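Local coordinates for protein B-129 (PDB 2WBT) that is essential for virus function and, as a tandem C2H2 zinc-finger protein, probably acts by binding DNA, at residues C77-M82 with D118-K123; T100-C103 with K108-T111. All blocks are in the same frame, centred on the assembly; numbering follows the deposited sequence.

Interaction 1 (C77-M82 with D118-K123); sequences CPLCLM and DHVCKK. With ZN (zinc ion), chain C; ZN (zinc ion), chain D.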
loop_
_atom_site.group_PDB
_atom_site.type_symbol
_atom_site.label_atom_id
_atom_site.label_comp_id
_atom_site.label_asym_id
_atom_site.label_seq_id
_atom_site.Cartn_x
_atom_site.Cartn_y
_atom_site.Cartn_z
ATOM N N CYS A 77 2.301 -16.560 1.394
ATOM C CA CYS A 77 3.736 -16.537 1.132
ATOM C C CYS A 77 4.123 -15.218 0.455
ATOM O O CYS A 77 3.552 -14.862 -0.577
ATOM C CB CYS A 77 4.129 -17.711 0.236
ATOM S SG CYS A 77 5.889 -17.858 -0.065
ATOM N N PRO A 78 5.107 -14.495 1.017
ATOM C CA PRO A 78 5.489 -13.206 0.441
ATOM C C PRO A 78 6.070 -13.314 -0.968
ATOM O O PRO A 78 5.864 -12.414 -1.781
ATOM C CB PRO A 78 6.551 -12.684 1.419
ATOM C CG PRO A 78 6.365 -13.479 2.662
ATOM C CD PRO A 78 5.922 -14.818 2.199
ATOM N N LEU A 79 6.778 -14.404 -1.249
ATOM C CA LEU A 79 7.433 -14.581 -2.544
ATOM C C LEU A 79 6.464 -14.956 -3.671
ATOM O O LEU A 79 6.598 -14.439 -4.781
ATOM C CB LEU A 79 8.562 -15.611 -2.445
ATOM C CG LEU A 79 9.639 -15.351 -1.385
ATOM C CD1 LEU A 79 10.696 -16.445 -1.431
ATOM C CD2 LEU A 79 10.280 -13.981 -1.566
ATOM N N CYS A 80 5.501 -15.839 -3.406
ATOM C CA CYS A 80 4.520 -16.198 -4.445
ATOM C C CYS A 80 3.104 -15.653 -4.230
ATOM O O CYS A 80 2.295 -15.673 -5.161
ATOM C CB CYS A 80 4.481 -17.711 -4.684
ATOM S SG CYS A 80 3.787 -18.715 -3.269
ATOM N N LEU A 81 2.810 -15.129 -3.041
ATOM C CA LEU A 81 1.490 -14.539 -2.752
ATOM C C LEU A 81 0.334 -15.530 -2.848
ATOM O O LEU A 81 -0.784 -15.143 -3.195
ATOM C CB LEU A 81 1.210 -13.342 -3.676
ATOM C CG LEU A 81 2.124 -12.130 -3.506
ATOM C CD1 LEU A 81 1.826 -11.097 -4.582
ATOM C CD2 LEU A 81 1.972 -11.521 -2.119
ATOM N N MET A 82 0.608 -16.805 -2.560
ATOM C CA MET A 82 -0.418 -17.853 -2.595
ATOM C C MET A 82 -0.868 -18.210 -1.174
ATOM O O MET A 82 -0.032 -18.448 -0.300
ATOM C CB MET A 82 0.090 -19.106 -3.315
ATOM C CG MET A 82 0.410 -18.917 -4.804
ATOM S SD MET A 82 -0.952 -18.341 -5.845
ATOM C CE MET A 82 -0.653 -16.579 -5.884
ATOM N N ASP A 118 14.325 -12.806 3.787
ATOM C CA ASP A 118 14.838 -11.791 4.715
ATOM C C ASP A 118 14.770 -10.404 4.091
ATOM O O ASP A 118 14.459 -9.426 4.771
ATOM C CB ASP A 118 16.289 -12.080 5.117
ATOM C CG ASP A 118 16.465 -13.437 5.778
ATOM O OD1 ASP A 118 15.465 -14.015 6.255
ATOM O OD2 ASP A 118 17.612 -13.927 5.820
ATOM N N HIS A 119 15.065 -10.330 2.795
ATOM C CA HIS A 119 15.013 -9.061 2.064
ATOM C C HIS A 119 13.600 -8.483 2.004
ATOM O O HIS A 119 13.402 -7.298 2.285
ATOM C CB HIS A 119 15.579 -9.224 0.647
ATOM C CG HIS A 119 15.169 -8.134 -0.297
ATOM N ND1 HIS A 119 15.838 -6.923 -0.400
ATOM C CD2 HIS A 119 14.162 -8.092 -1.204
ATOM C CE1 HIS A 119 15.250 -6.179 -1.320
ATOM N NE2 HIS A 119 14.229 -6.865 -1.824
ATOM N N VAL A 120 12.623 -9.313 1.644
ATOM C CA VAL A 120 11.233 -8.858 1.532
ATOM C C VAL A 120 10.663 -8.427 2.891
ATOM O O VAL A 120 9.733 -7.623 2.955
ATOM C CB VAL A 120 10.331 -9.936 0.885
ATOM C CG1 VAL A 120 8.879 -9.473 0.831
ATOM C CG2 VAL A 120 10.829 -10.272 -0.511
ATOM N N CYS A 121 11.229 -8.959 3.970
ATOM C CA CYS A 121 10.857 -8.547 5.324
ATOM C C CYS A 121 11.618 -7.297 5.772
ATOM O O CYS A 121 11.029 -6.385 6.346
ATOM C CB CYS A 121 11.121 -9.681 6.316
ATOM S SG CYS A 121 10.716 -9.279 8.042
ATOM N N LYS A 122 12.923 -7.264 5.524
ATOM C CA LYS A 122 13.766 -6.155 5.987
ATOM C C LYS A 122 13.544 -4.852 5.230
ATOM O O LYS A 122 13.516 -3.786 5.841
ATOM C CB LYS A 122 15.245 -6.518 5.898
ATOM C CG LYS A 122 15.750 -7.354 7.061
ATOM C CD LYS A 122 17.248 -7.654 6.959
ATOM C CE LYS A 122 17.748 -7.787 5.517
ATOM N NZ LYS A 122 19.045 -8.527 5.445
ATOM N N LYS A 123 13.408 -4.933 3.908
ATOM C CA LYS A 123 13.297 -3.727 3.078
ATOM C C LYS A 123 11.923 -3.505 2.437
ATOM O O LYS A 123 11.722 -2.496 1.761
ATOM C CB LYS A 123 14.407 -3.706 2.021
ATOM C CG LYS A 123 15.692 -3.081 2.553
ATOM C CD LYS A 123 16.920 -3.470 1.753
ATOM C CE LYS A 123 16.987 -2.747 0.423
ATOM N NZ LYS A 123 18.241 -3.102 -0.302
HETATM ZN ZN ZN C . 5.721 -18.930 -2.140
HETATM ZN ZN ZN D . 12.686 -6.335 -3.049
#
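The turn that offers Pro78 and Leu79 to Val120 is closed by Leu81 N, which donates to Cys77 O at 2.6 Å. This is the loop between strands 75-76 and 83-84, a zinc knuckle in which Cys77 SG (2.3 Å) and Cys80 SG (2.2 Å) bind the zinc ion of the first finger; His93 and Glu98 complete the site. Of the two residues between these cysteines, Pro78 points to helix 113-122 of the second finger, and Leu79 reaches it with the end of its side chain. Val120 meets them with both branches. CG1, turned anti to its own backbone N (chi1 178°), reaches Pro78 CB at 4.0 Å, while CG2 lies 3.9 Å from Leu79 CD2, the isobutyl group of the leucine slanting across the valine. One residue before Val120, His119 turns to its own zinc ion, bound by NE2 at 2.0 Å. Val128 also covers Pro78. All three touching residues are buried, and across these segments the fingers meet through methyl and methylene groups alone: an apolar interface between two separately zinc-bound modules, bordered by ligand residues of both metals, Glu98 beside Leu79 and Cys103 beside Val120.

Interaction 2 (T100-C103 with K108-T111); sequences TKVC and KEFT. With ZN (zinc ion), chain D.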
loop_
_atom_site.group_PDB
_atom_site.type_symbol
_atom_site.label_atom_id
_atom_site.label_comp_id
_atom_site.label_asym_id
_atom_site.label_seq_id
_atom_site.Cartn_x
_atom_site.Cartn_y
_atom_site.Cartn_z
ATOM N N THR A 100 11.924 -19.335 -5.479
ATOM C CA THR A 100 12.209 -18.066 -6.167
ATOM C C THR A 100 13.364 -17.307 -5.509
ATOM O O THR A 100 13.429 -17.196 -4.283
ATOM C CB THR A 100 10.978 -17.137 -6.233
ATOM O OG1 THR A 100 11.257 -16.033 -7.106
ATOM C CG2 THR A 100 10.626 -16.603 -4.861
ATOM N N LYS A 101 14.270 -16.790 -6.336
ATOM C CA LYS A 101 15.398 -15.984 -5.861
ATOM C C LYS A 101 15.157 -14.489 -6.055
ATOM O O LYS A 101 15.915 -13.675 -5.539
ATOM C CB LYS A 101 16.688 -16.367 -6.591
ATOM C CG LYS A 101 16.978 -17.857 -6.646
ATOM C CD LYS A 101 17.379 -18.411 -5.290
ATOM C CE LYS A 101 17.618 -19.911 -5.357
ATOM N NZ LYS A 101 16.390 -20.674 -5.708
ATOM N N VAL A 102 14.119 -14.132 -6.809
ATOM C CA VAL A 102 13.819 -12.728 -7.089
ATOM C C VAL A 102 12.731 -12.220 -6.152
ATOM O O VAL A 102 11.746 -12.917 -5.889
ATOM C CB VAL A 102 13.354 -12.517 -8.545
ATOM C CG1 VAL A 102 13.364 -11.038 -8.893
ATOM C CG2 VAL A 102 14.238 -13.293 -9.511
ATOM N N CYS A 103 12.919 -11.003 -5.654
ATOM C CA CYS A 103 11.920 -10.357 -4.807
ATOM C C CYS A 103 10.763 -9.852 -5.670
ATOM O O CYS A 103 10.991 -9.046 -6.581
ATOM C CB CYS A 103 12.547 -9.208 -4.012
ATOM S SG CYS A 103 11.346 -8.157 -3.151
ATOM N N LYS A 108 15.173 -7.609 -7.103
ATOM C CA LYS A 108 16.561 -7.837 -6.735
ATOM C C LYS A 108 16.788 -9.338 -6.559
ATOM O O LYS A 108 15.894 -10.046 -6.092
ATOM C CB LYS A 108 16.862 -7.100 -5.436
ATOM C CG LYS A 108 18.307 -7.124 -5.025
ATOM C CD LYS A 108 18.473 -6.565 -3.636
ATOM C CE LYS A 108 19.712 -7.102 -3.022
ATOM N NZ LYS A 108 19.987 -6.461 -1.698
ATOM N N GLU A 109 17.977 -9.819 -6.923
ATOM C CA GLU A 109 18.244 -11.268 -6.941
ATOM C C GLU A 109 19.185 -11.735 -5.826
ATOM O O GLU A 109 19.957 -10.946 -5.281
ATOM C CB GLU A 109 18.786 -11.682 -8.314
ATOM C CG GLU A 109 18.268 -13.041 -8.779
ATOM C CD GLU A 109 18.821 -13.476 -10.122
ATOM O OE1 GLU A 109 19.393 -12.634 -10.844
ATOM O OE2 GLU A 109 18.675 -14.670 -10.461
ATOM N N PHE A 110 19.098 -13.025 -5.495
ATOM C CA PHE A 110 19.800 -13.591 -4.333
ATOM C C PHE A 110 20.357 -14.998 -4.556
ATOM O O PHE A 110 20.021 -15.674 -5.529
ATOM C CB PHE A 110 18.866 -13.609 -3.120
ATOM C CG PHE A 110 18.304 -12.262 -2.778
ATOM C CD1 PHE A 110 17.103 -11.838 -3.327
ATOM C CD2 PHE A 110 18.988 -11.408 -1.929
ATOM C CE1 PHE A 110 16.587 -10.592 -3.028
ATOM C CE2 PHE A 110 18.475 -10.159 -1.623
ATOM C CZ PHE A 110 17.274 -9.751 -2.178
ATOM N N THR A 111 21.217 -15.416 -3.629
ATOM C CA THR A 111 21.803 -16.758 -3.625
ATOM C C THR A 111 20.751 -17.802 -3.274
ATOM O O THR A 111 20.567 -18.786 -3.995
ATOM C CB THR A 111 22.940 -16.860 -2.584
ATOM O OG1 THR A 111 23.932 -15.863 -2.854
ATOM C CG2 THR A 111 23.589 -18.239 -2.620
HETATM ZN ZN ZN D . 12.686 -6.335 -3.049
#
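Two first torsions set Phe110 and Cys103 against the opposite backbone. Phe110 carries CG opposite its own carbonyl carbon (chi1 -56°), which brings an edge of the ring to Lys101 O; that oxygen lies in the ring plane, 3.1 Å from CD1. Cys103 swings SG opposite its backbone N (chi1 170°) and so onto the zinc ion of the second finger, bound at 2.3 Å, while its CB stands near the Phe110 ring edge, 4.4 Å from CE1. The two segments run antiparallel on either side of the connecting knuckle. Between their backbones, Cys103 N donates to Lys108 O at 3.2 Å, with an N-H...O angle of 162° and the donor in the carbonyl plane. The same oxygen receives a CA-H...O contact from Val102, whose CA is 3.5 Å away. On the outer surface, Val102 CG2 rests 4.1 Å from Glu109 CG. The aliphatic part of Lys101 is bent and runs beside the Phe110 and Thr111 carbonyls, with CE 3.4 Å from Thr111 O; its NZ is hydrogen-bonded to His99 O. Together the segments form the hairpin-like part of a C2H2 finger, though neither qualifies as a regular strand. Phe110 projects from it onto helix 113-122, against Ser115 and Ala116, as the aromatic residue of classical fingers does. The fold of this small unit probably depends largely on its zinc site, to which Cys103 contributes one ligand, and on the Phe110 ring packed on helix 113-122.

In the fold
Interaction 2 is nested within the chain loop that interaction 1 closes, and their centres are 10 Å apart. Interaction 2 lies within the second finger, whereas interaction 1 packs that finger on the first; the two zinc ions stand 14.4 Å apart. Helix 113-122 joins the contacts: His119 and Cys103 are ligands of one zinc ion, shared with Cys106 and His124, and the Phe110 and His119 rings meet with their planes at about 45°. Val120 touches Cys103 as well as the first finger, and Leu79 meets Thr100, in the linker after Glu98. The second zinc site and the interface between the fingers thus share neighbouring residues, so the two are probably coupled.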